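Local atomic coordinates of putative hydrolase (Bacteroides ovatus, PDB entry 4HBS), a protein that is a putative hydrolase of unconfirmed substrate, built as a five-bladed beta-propeller of a domain family whose function is not known. Residues Val112-Thr120 and Arg127-Ile135; Ser258-Asp266 and Thr275-Ser286. All coordinates share one frame; numbering follows the deposited sequence.

Contact 1: Val112-Thr120 and Arg127-Ile135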
loop_
_atom_site.group_PDB
_atom_site.type_symbol
_atom_site.label_atom_id
_atom_site.label_comp_id
_atom_site.label_asym_id
_atom_site.label_seq_id
_atom_site.Cartn_x
_atom_site.Cartn_y
_atom_site.Cartn_z
ATOM N N VAL A 112 2.480 -15.201 8.536
ATOM C CA VAL A 112 2.836 -15.127 9.964
ATOM C C VAL A 112 2.436 -13.756 10.535
ATOM O O VAL A 112 3.228 -12.813 10.492
ATOM C CB VAL A 112 4.340 -15.431 10.192
ATOM C CG1 VAL A 112 4.668 -15.477 11.681
ATOM C CG2 VAL A 112 4.729 -16.748 9.514
ATOM N N TRP A 113 1.221 -13.669 11.107
ATOM C CA TRP A 113 0.689 -12.420 11.677
ATOM C C TRP A 113 1.446 -12.088 12.954
ATOM O O TRP A 113 1.299 -12.808 13.953
ATOM C CB TRP A 113 -0.830 -12.543 11.960
ATOM C CG TRP A 113 -1.609 -12.929 10.745
ATOM C CD1 TRP A 113 -1.911 -14.198 10.336
ATOM C CD2 TRP A 113 -1.957 -12.063 9.658
ATOM N NE1 TRP A 113 -2.467 -14.172 9.079
ATOM C CE2 TRP A 113 -2.486 -12.873 8.626
ATOM C CE3 TRP A 113 -1.873 -10.680 9.456
ATOM C CZ2 TRP A 113 -2.943 -12.336 7.412
ATOM C CZ3 TRP A 113 -2.294 -10.154 8.250
ATOM C CH2 TRP A 113 -2.839 -10.973 7.247
ATOM N N LEU A 114 2.282 -11.021 12.931
ATOM C CA LEU A 114 3.076 -10.614 14.099
ATOM C C LEU A 114 2.220 -9.676 14.917
ATOM O O LEU A 114 2.541 -8.487 15.083
ATOM C CB LEU A 114 4.392 -9.941 13.667
ATOM C CG LEU A 114 5.272 -10.687 12.683
ATOM C CD1 LEU A 114 6.382 -9.811 12.242
ATOM C CD2 LEU A 114 5.796 -11.971 13.279
ATOM N N ALA A 115 1.125 -10.229 15.457
ATOM C CA ALA A 115 0.095 -9.478 16.120
ATOM C C ALA A 115 0.165 -9.517 17.632
ATOM O O ALA A 115 0.548 -10.520 18.229
ATOM C CB ALA A 115 -1.253 -9.987 15.672
ATOM N N ASP A 116 -0.281 -8.404 18.238
ATOM C CA ASP A 116 -0.383 -8.165 19.682
ATOM C C ASP A 116 -1.773 -8.650 20.113
ATOM O O ASP A 116 -2.656 -7.840 20.370
ATOM C CB ASP A 116 -0.182 -6.638 19.929
ATOM C CG ASP A 116 -0.027 -6.178 21.362
ATOM O OD1 ASP A 116 -0.448 -6.925 22.282
ATOM O OD2 ASP A 116 0.486 -5.054 21.566
ATOM N N TYR A 117 -1.989 -9.974 20.125
ATOM C CA TYR A 117 -3.308 -10.527 20.453
ATOM C C TYR A 117 -3.749 -10.206 21.862
ATOM O O TYR A 117 -2.920 -10.173 22.764
ATOM C CB TYR A 117 -3.344 -12.042 20.280
ATOM C CG TYR A 117 -3.298 -12.486 18.845
ATOM C CD1 TYR A 117 -4.389 -12.304 18.006
ATOM C CD2 TYR A 117 -2.186 -13.133 18.334
ATOM C CE1 TYR A 117 -4.356 -12.714 16.675
ATOM C CE2 TYR A 117 -2.147 -13.575 17.015
ATOM C CZ TYR A 117 -3.231 -13.354 16.182
ATOM O OH TYR A 117 -3.216 -13.801 14.879
ATOM N N VAL A 118 -5.069 -10.006 22.055
ATOM C CA VAL A 118 -5.650 -9.753 23.374
ATOM C C VAL A 118 -5.739 -11.112 24.067
ATOM O O VAL A 118 -5.182 -11.285 25.169
ATOM C CB VAL A 118 -6.996 -9.001 23.270
ATOM C CG1 VAL A 118 -7.720 -8.959 24.617
ATOM C CG2 VAL A 118 -6.759 -7.591 22.748
ATOM N N GLN A 119 -6.361 -12.095 23.391
ATOM C CA GLN A 119 -6.429 -13.474 23.895
ATOM C C GLN A 119 -6.710 -14.439 22.717
ATOM O O GLN A 119 -7.421 -14.076 21.764
ATOM C CB GLN A 119 -7.475 -13.619 25.029
ATOM C CG GLN A 119 -8.952 -13.581 24.586
ATOM C CD GLN A 119 -9.556 -14.946 24.276
ATOM O OE1 GLN A 119 -8.878 -15.984 24.261
ATOM N NE2 GLN A 119 -10.851 -14.979 23.993
ATOM N N THR A 120 -6.114 -15.644 22.769
ATOM C CA THR A 120 -6.292 -16.682 21.735
ATOM C C THR A 120 -6.490 -18.058 22.397
ATOM O O THR A 120 -6.312 -19.077 21.735
ATOM C CB THR A 120 -5.064 -16.686 20.780
ATOM O OG1 THR A 120 -3.864 -16.890 21.525
ATOM C CG2 THR A 120 -4.943 -15.408 20.000
ATOM N N ARG A 127 -13.061 -11.017 23.131
ATOM C CA ARG A 127 -11.767 -10.570 22.593
ATOM C C ARG A 127 -10.946 -11.684 21.950
ATOM O O ARG A 127 -9.739 -11.524 21.787
ATOM C CB ARG A 127 -10.927 -9.845 23.660
ATOM C CG ARG A 127 -11.698 -8.829 24.491
ATOM C CD ARG A 127 -12.497 -7.865 23.649
ATOM N NE ARG A 127 -13.011 -6.725 24.412
ATOM C CZ ARG A 127 -12.307 -5.644 24.741
ATOM N NH1 ARG A 127 -11.025 -5.546 24.406
ATOM N NH2 ARG A 127 -12.878 -4.654 25.423
ATOM N N TYR A 128 -11.600 -12.759 21.481
ATOM C CA TYR A 128 -10.898 -13.884 20.845
ATOM C C TYR A 128 -10.279 -13.478 19.511
ATOM O O TYR A 128 -10.977 -13.028 18.607
ATOM C CB TYR A 128 -11.851 -15.056 20.639
ATOM C CG TYR A 128 -11.186 -16.333 20.188
ATOM C CD1 TYR A 128 -10.219 -16.952 20.973
ATOM C CD2 TYR A 128 -11.625 -17.004 19.055
ATOM C CE1 TYR A 128 -9.661 -18.175 20.607
ATOM C CE2 TYR A 128 -11.107 -18.246 18.701
ATOM C CZ TYR A 128 -10.116 -18.829 19.476
ATOM O OH TYR A 128 -9.571 -20.049 19.124
ATOM N N TYR A 129 -8.954 -13.615 19.418
ATOM C CA TYR A 129 -8.139 -13.288 18.258
ATOM C C TYR A 129 -8.244 -11.808 17.862
ATOM O O TYR A 129 -7.902 -11.449 16.737
ATOM C CB TYR A 129 -8.427 -14.239 17.094
ATOM C CG TYR A 129 -7.542 -15.466 17.152
ATOM C CD1 TYR A 129 -7.876 -16.551 17.948
ATOM C CD2 TYR A 129 -6.331 -15.509 16.469
ATOM C CE1 TYR A 129 -7.058 -17.676 18.019
ATOM C CE2 TYR A 129 -5.503 -16.624 16.534
ATOM C CZ TYR A 129 -5.867 -17.709 17.311
ATOM O OH TYR A 129 -5.056 -18.827 17.387
ATOM N N GLN A 130 -8.574 -10.938 18.845
ATOM C CA GLN A 130 -8.603 -9.487 18.678
ATOM C C GLN A 130 -7.177 -8.992 18.941
ATOM O O GLN A 130 -6.431 -9.639 19.681
ATOM C CB GLN A 130 -9.633 -8.858 19.614
ATOM C CG GLN A 130 -11.058 -9.170 19.165
ATOM C CD GLN A 130 -12.098 -8.304 19.798
ATOM O OE1 GLN A 130 -11.823 -7.211 20.285
ATOM N NE2 GLN A 130 -13.321 -8.781 19.820
ATOM N N VAL A 131 -6.765 -7.918 18.254
ATOM C CA VAL A 131 -5.398 -7.414 18.285
ATOM C C VAL A 131 -5.361 -5.932 18.643
ATOM O O VAL A 131 -6.362 -5.234 18.491
ATOM C CB VAL A 131 -4.801 -7.694 16.880
ATOM C CG1 VAL A 131 -3.492 -6.953 16.632
ATOM C CG2 VAL A 131 -4.628 -9.196 16.667
ATOM N N ARG A 132 -4.199 -5.476 19.161
ATOM C CA ARG A 132 -3.925 -4.077 19.493
ATOM C C ARG A 132 -3.073 -3.432 18.388
ATOM O O ARG A 132 -2.324 -4.134 17.706
ATOM C CB ARG A 132 -3.166 -3.987 20.812
ATOM C CG ARG A 132 -3.779 -4.779 21.932
ATOM C CD ARG A 132 -3.047 -4.508 23.215
ATOM N NE ARG A 132 -3.670 -5.181 24.355
ATOM C CZ ARG A 132 -3.490 -6.455 24.694
ATOM N NH1 ARG A 132 -2.702 -7.241 23.970
ATOM N NH2 ARG A 132 -4.101 -6.956 25.762
ATOM N N THR A 133 -3.154 -2.099 18.243
ATOM C CA THR A 133 -2.360 -1.337 17.262
ATOM C C THR A 133 -0.844 -1.713 17.391
ATOM O O THR A 133 -0.326 -1.778 18.514
ATOM C CB THR A 133 -2.571 0.172 17.500
ATOM O OG1 THR A 133 -3.963 0.489 17.457
ATOM C CG2 THR A 133 -1.804 1.031 16.522
ATOM N N HIS A 134 -0.157 -1.986 16.256
ATOM C CA HIS A 134 1.248 -2.376 16.289
ATOM C C HIS A 134 2.121 -1.225 16.797
ATOM O O HIS A 134 2.884 -1.437 17.742
ATOM C CB HIS A 134 1.743 -2.883 14.913
ATOM C CG HIS A 134 3.228 -2.820 14.730
ATOM N ND1 HIS A 134 4.064 -3.751 15.305
ATOM C CD2 HIS A 134 3.976 -1.931 14.040
ATOM C CE1 HIS A 134 5.289 -3.412 14.945
ATOM N NE2 HIS A 134 5.285 -2.317 14.190
ATOM N N ILE A 135 2.020 -0.019 16.175
ATOM C CA ILE A 135 2.815 1.139 16.582
ATOM C C ILE A 135 1.850 2.280 16.886
ATOM O O ILE A 135 1.004 2.649 16.066
ATOM C CB ILE A 135 3.918 1.502 15.555
ATOM C CG1 ILE A 135 4.875 2.568 16.126
ATOM C CG2 ILE A 135 3.355 1.939 14.223
ATOM C CD1 ILE A 135 6.180 2.688 15.401
HETATM O O HOH W 1 -3.277 -9.565 26.407
#
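Asp116 and Arg132 form a salt bridge across a small, weakly bonded antiparallel hairpin, strands 116-117 and 131-132, an excursion that follows the outermost strand of a propeller blade. From CB outward, Arg132 runs along Asp116: Arg132 CB lies 3.9 Å from Asp116 CG, Arg132 CG comes near Asp116 O, and Arg132 CD runs beside Asp116 OD1. The chain is extended from CG to NE, with CG anti to the carbonyl carbon (chi1 -50°), which carries the guanidinium to the side of segment 112-120, near Asp116 OD1 and Tyr117 O. There NH1 forms the salt bridge with Asp116 OD1 (2.8 Å), meeting it from above the carboxylate plane, and makes a weak second bond to Tyr117 O. NE bonds weakly to Ile147 O, while NH2 donates to Gln148 O and to a water that in turn donates to Val118 O; Val118 CG2 covers one guanidinium face, 4.0 Å from Arg132 CZ. A leucine in place of Arg132 would probably leave the Asp116 carboxylate without its charge partner and remove the bond to the Gln148 carbonyl. Backbone hydrogen bonds also join the segments, Val118 N to Gln130 O at 2.8 Å and Tyr129 N to Gln119 O.

On the side of the hairpin carrying Tyr117 and Val131, packing is apolar. Val131 CG2 touches both Ala115 CB and Tyr117 CD1, and the edge of the Tyr129 ring points at the face of Tyr117 (centroids 5.0 Å apart, planes at 71°). Thr120 meets that second tyrosine by a CH-pi contact, its CG2 standing 3.5 Å from the Tyr129 centroid and 4° off the ring normal.

Contact 2: Ser258-Asp266 and Thr275-Ser286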
loop_
_atom_site.group_PDB
_atom_site.type_symbol
_atom_site.label_atom_id
_atom_site.label_comp_id
_atom_site.label_asym_id
_atom_site.label_seq_id
_atom_site.Cartn_x
_atom_site.Cartn_y
_atom_site.Cartn_z
ATOM N N SER A 258 19.238 9.302 5.845
ATOM C CA SER A 258 20.139 10.295 5.223
ATOM C C SER A 258 19.473 11.631 5.083
ATOM O O SER A 258 18.257 11.718 5.233
ATOM C CB SER A 258 20.524 9.863 3.812
ATOM O OG SER A 258 20.934 8.519 3.719
ATOM N N GLN A 259 20.235 12.658 4.681
ATOM C CA GLN A 259 19.666 13.981 4.438
ATOM C C GLN A 259 18.741 13.917 3.228
ATOM O O GLN A 259 19.088 13.315 2.206
ATOM C CB GLN A 259 20.765 15.036 4.220
ATOM C CG GLN A 259 20.227 16.418 3.846
ATOM C CD GLN A 259 21.078 17.530 4.401
ATOM O OE1 GLN A 259 22.186 17.782 3.920
ATOM N NE2 GLN A 259 20.594 18.213 5.440
ATOM N N TRP A 260 17.551 14.503 3.363
ATOM C CA TRP A 260 16.576 14.536 2.283
ATOM C C TRP A 260 16.733 15.813 1.496
ATOM O O TRP A 260 17.077 16.853 2.067
ATOM C CB TRP A 260 15.141 14.450 2.830
ATOM C CG TRP A 260 14.718 13.092 3.285
ATOM C CD1 TRP A 260 15.523 12.042 3.622
ATOM C CD2 TRP A 260 13.378 12.665 3.532
ATOM N NE1 TRP A 260 14.759 10.968 4.013
ATOM C CE2 TRP A 260 13.437 11.321 3.965
ATOM C CE3 TRP A 260 12.124 13.285 3.422
ATOM C CZ2 TRP A 260 12.290 10.581 4.256
ATOM C CZ3 TRP A 260 10.992 12.551 3.716
ATOM C CH2 TRP A 260 11.082 11.230 4.169
ATOM N N GLU A 261 16.499 15.734 0.180
ATOM C CA GLU A 261 16.482 16.895 -0.701
ATOM C C GLU A 261 15.260 16.753 -1.585
ATOM O O GLU A 261 14.890 15.642 -1.962
ATOM C CB GLU A 261 17.778 17.102 -1.476
ATOM C CG GLU A 261 18.316 15.888 -2.193
ATOM C CD GLU A 261 19.527 16.189 -3.057
ATOM O OE1 GLU A 261 20.127 17.280 -2.898
ATOM O OE2 GLU A 261 19.873 15.331 -3.900
ATOM N N TYR A 262 14.588 17.870 -1.836
ATOM C CA TYR A 262 13.299 17.934 -2.502
ATOM C C TYR A 262 13.406 18.546 -3.881
ATOM O O TYR A 262 14.025 19.596 -4.034
ATOM C CB TYR A 262 12.338 18.772 -1.619
ATOM C CG TYR A 262 12.306 18.292 -0.180
ATOM C CD1 TYR A 262 13.245 18.739 0.745
ATOM C CD2 TYR A 262 11.394 17.330 0.234
ATOM C CE1 TYR A 262 13.280 18.236 2.043
ATOM C CE2 TYR A 262 11.404 16.835 1.539
ATOM C CZ TYR A 262 12.340 17.305 2.447
ATOM O OH TYR A 262 12.386 16.835 3.738
ATOM N N TYR A 263 12.792 17.901 -4.885
ATOM C CA TYR A 263 12.753 18.410 -6.258
ATOM C C TYR A 263 11.601 19.401 -6.286
ATOM O O TYR A 263 10.433 19.005 -6.160
ATOM C CB TYR A 263 12.569 17.247 -7.244
ATOM C CG TYR A 263 12.952 17.507 -8.684
ATOM C CD1 TYR A 263 14.229 17.957 -9.017
ATOM C CD2 TYR A 263 12.121 17.101 -9.726
ATOM C CE1 TYR A 263 14.632 18.079 -10.346
ATOM C CE2 TYR A 263 12.498 17.257 -11.057
ATOM C CZ TYR A 263 13.764 17.722 -11.366
ATOM O OH TYR A 263 14.144 17.883 -12.678
ATOM N N VAL A 264 11.939 20.699 -6.303
ATOM C CA VAL A 264 10.970 21.787 -6.238
ATOM C C VAL A 264 11.232 22.743 -7.401
ATOM O O VAL A 264 12.384 22.952 -7.783
ATOM C CB VAL A 264 10.972 22.483 -4.841
ATOM C CG1 VAL A 264 12.355 22.941 -4.438
ATOM C CG2 VAL A 264 9.982 23.642 -4.774
ATOM N N ALA A 265 10.143 23.299 -7.961
ATOM C CA ALA A 265 10.152 24.154 -9.140
ATOM C C ALA A 265 10.144 25.639 -8.805
ATOM O O ALA A 265 9.272 26.102 -8.064
ATOM C CB ALA A 265 8.945 23.834 -9.998
ATOM N N ASP A 266 11.078 26.399 -9.424
ATOM C CA ASP A 266 11.191 27.861 -9.293
ATOM C C ASP A 266 9.979 28.529 -10.014
ATOM O O ASP A 266 9.249 27.826 -10.732
ATOM C CB ASP A 266 12.541 28.338 -9.899
ATOM N N THR A 275 17.559 21.305 -0.072
ATOM C CA THR A 275 17.515 20.605 1.206
ATOM C C THR A 275 16.325 21.079 2.059
ATOM O O THR A 275 15.959 20.376 3.006
ATOM C CB THR A 275 18.832 20.783 1.939
ATOM O OG1 THR A 275 19.248 22.148 1.828
ATOM C CG2 THR A 275 19.908 19.864 1.397
ATOM N N GLN A 276 15.706 22.242 1.720
ATOM C CA GLN A 276 14.583 22.777 2.491
ATOM C C GLN A 276 13.261 22.123 2.104
ATOM O O GLN A 276 12.927 22.052 0.923
ATOM C CB GLN A 276 14.478 24.311 2.305
ATOM C CG GLN A 276 13.502 25.020 3.269
ATOM C CD GLN A 276 13.896 24.867 4.727
ATOM O OE1 GLN A 276 14.895 25.439 5.184
ATOM N NE2 GLN A 276 13.117 24.105 5.500
ATOM N N TYR A 277 12.492 21.672 3.118
ATOM C CA TYR A 277 11.170 21.078 2.912
ATOM C C TYR A 277 10.259 22.124 2.250
ATOM O O TYR A 277 10.167 23.240 2.761
ATOM C CB TYR A 277 10.589 20.602 4.250
ATOM C CG TYR A 277 9.125 20.231 4.178
ATOM C CD1 TYR A 277 8.715 19.031 3.600
ATOM C CD2 TYR A 277 8.145 21.085 4.672
ATOM C CE1 TYR A 277 7.366 18.688 3.523
ATOM C CE2 TYR A 277 6.792 20.752 4.603
ATOM C CZ TYR A 277 6.408 19.554 4.027
ATOM O OH TYR A 277 5.080 19.233 3.955
ATOM N N PRO A 278 9.626 21.822 1.096
ATOM C CA PRO A 278 8.840 22.852 0.409
ATOM C C PRO A 278 7.484 23.114 1.022
ATOM O O PRO A 278 6.908 22.231 1.655
ATOM C CB PRO A 278 8.665 22.256 -0.993
ATOM C CG PRO A 278 8.628 20.812 -0.755
ATOM C CD PRO A 278 9.651 20.573 0.309
ATOM N N SER A 279 6.926 24.300 0.753
ATOM C CA SER A 279 5.562 24.601 1.168
ATOM C C SER A 279 4.629 23.755 0.303
ATOM O O SER A 279 5.007 23.392 -0.813
ATOM C CB SER A 279 5.261 26.087 0.996
ATOM O OG SER A 279 5.241 26.441 -0.376
ATOM N N THR A 280 3.441 23.415 0.805
ATOM C CA THR A 280 2.466 22.621 0.029
ATOM C C THR A 280 2.215 23.288 -1.353
ATOM O O THR A 280 2.240 22.605 -2.378
ATOM C CB THR A 280 1.182 22.444 0.841
ATOM O OG1 THR A 280 1.452 21.491 1.866
ATOM C CG2 THR A 280 -0.000 21.985 -0.002
ATOM N N GLN A 281 2.031 24.627 -1.361
ATOM C CA GLN A 281 1.826 25.430 -2.574
ATOM C C GLN A 281 2.962 25.180 -3.572
ATOM O O GLN A 281 2.692 24.942 -4.750
ATOM C CB GLN A 281 1.761 26.921 -2.189
ATOM C CG GLN A 281 1.418 27.883 -3.321
ATOM C CD GLN A 281 1.547 29.321 -2.848
ATOM O OE1 GLN A 281 0.822 29.767 -1.941
ATOM N NE2 GLN A 281 2.498 30.074 -3.417
ATOM N N ASP A 282 4.230 25.205 -3.085
ATOM C CA ASP A 282 5.405 24.967 -3.929
ATOM C C ASP A 282 5.521 23.515 -4.370
ATOM O O ASP A 282 5.920 23.275 -5.505
ATOM C CB ASP A 282 6.691 25.394 -3.226
ATOM C CG ASP A 282 6.860 26.898 -3.149
ATOM O OD1 ASP A 282 6.510 27.594 -4.143
ATOM O OD2 ASP A 282 7.377 27.380 -2.119
ATOM N N ALA A 283 5.187 22.545 -3.506
ATOM C CA ALA A 283 5.245 21.133 -3.899
ATOM C C ALA A 283 4.237 20.844 -5.046
ATOM O O ALA A 283 4.567 20.087 -5.955
ATOM C CB ALA A 283 4.964 20.236 -2.702
ATOM N N GLU A 284 3.053 21.501 -5.040
ATOM C CA GLU A 284 2.034 21.329 -6.088
ATOM C C GLU A 284 2.468 21.971 -7.430
ATOM O O GLU A 284 2.153 21.421 -8.494
ATOM C CB GLU A 284 0.691 21.897 -5.624
ATOM C CG GLU A 284 0.058 21.041 -4.545
ATOM C CD GLU A 284 -1.324 21.470 -4.101
ATOM O OE1 GLU A 284 -2.114 21.927 -4.960
ATOM O OE2 GLU A 284 -1.645 21.278 -2.905
ATOM N N ASN A 285 3.224 23.096 -7.387
ATOM C CA ASN A 285 3.759 23.732 -8.613
ATOM C C ASN A 285 4.861 22.857 -9.250
ATOM O O ASN A 285 5.153 23.013 -10.434
ATOM C CB ASN A 285 4.345 25.136 -8.320
ATOM C CG ASN A 285 3.346 26.138 -7.796
ATOM O OD1 ASN A 285 2.169 26.136 -8.178
ATOM N ND2 ASN A 285 3.797 27.041 -6.925
ATOM N N SER A 286 5.476 21.954 -8.440
ATOM C CA SER A 286 6.552 21.033 -8.820
ATOM C C SER A 286 6.036 19.617 -9.167
ATOM O O SER A 286 6.729 18.632 -8.890
ATOM C CB SER A 286 7.542 20.929 -7.663
ATOM O OG SER A 286 7.756 22.201 -7.083
#
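Tyr262 presents one ring face to Tyr277 and Pro278. The two tyrosines form a T-shaped pair, the edge of Tyr277 turned to the face of Tyr262 with the ring planes at 84° and the centroids 5.8 Å apart; Tyr277 CD1 is the atom nearest Tyr262 CE2. Backbone and proline carbons share that face by CH-pi contact: Tyr277 CA lies toward the rim, and Pro278 CD reaches Tyr262 CG at 3.5 Å. Thr275 O sits at the edge of the Tyr262 ring, near its plane. The two hydroxyls bond elsewhere, Tyr262 OH with His220 NE2 and Tyr277 OH with Leu222 N, and the His220 ring also stacks on Tyr277.

Strand 260-265 belongs to an antiparallel propeller blade, next to 271-274, one of its two edge strands; from there the chain turns back over the blade through Tyr277 and Pro278 into the short helix 280-285. Val264 continues the packing along the strand. It holds CG2 anti to its own backbone nitrogen, which brings that methyl to 4.2 Å from Pro278 CB and into a carbon contact with the helix, 4.0 Å from Asp282 CB.

The polar contacts gather at the two ends of the helix. At its start, Ser279 is the N-cap, with OG accepting from Asp282 N (3.1 Å). At its end, Ser286 OG is gripped twice: it accepts from Ala265 N (2.8 Å, N-H...O angle 159°), tying the helix terminus to the strand, and donates to Asp282 O at 2.6 Å, while Ala265 CB and Val264 CG2 lie within van der Waals contact of that OG.

Contact 1 closes before contact 2 opens along the chain, and the two do not touch: their centres are about 39 Å apart and their nearest atoms about 15 Å. Each lies towards the periphery, with its centre about 21 Å (contact 1) or about 23 Å (contact 2) from the centre of the chain, in well-separated directions. Between them in sequence comes the four-stranded sheet of strands 156-165 to 210-218. Contact 1 follows the edge strand of one blade, and in contact 2 the segment 275-286 packs against a strand of another. Neither contact includes a ligand or a residue of known catalytic role, and both are best read as structural packing in different parts of the propeller.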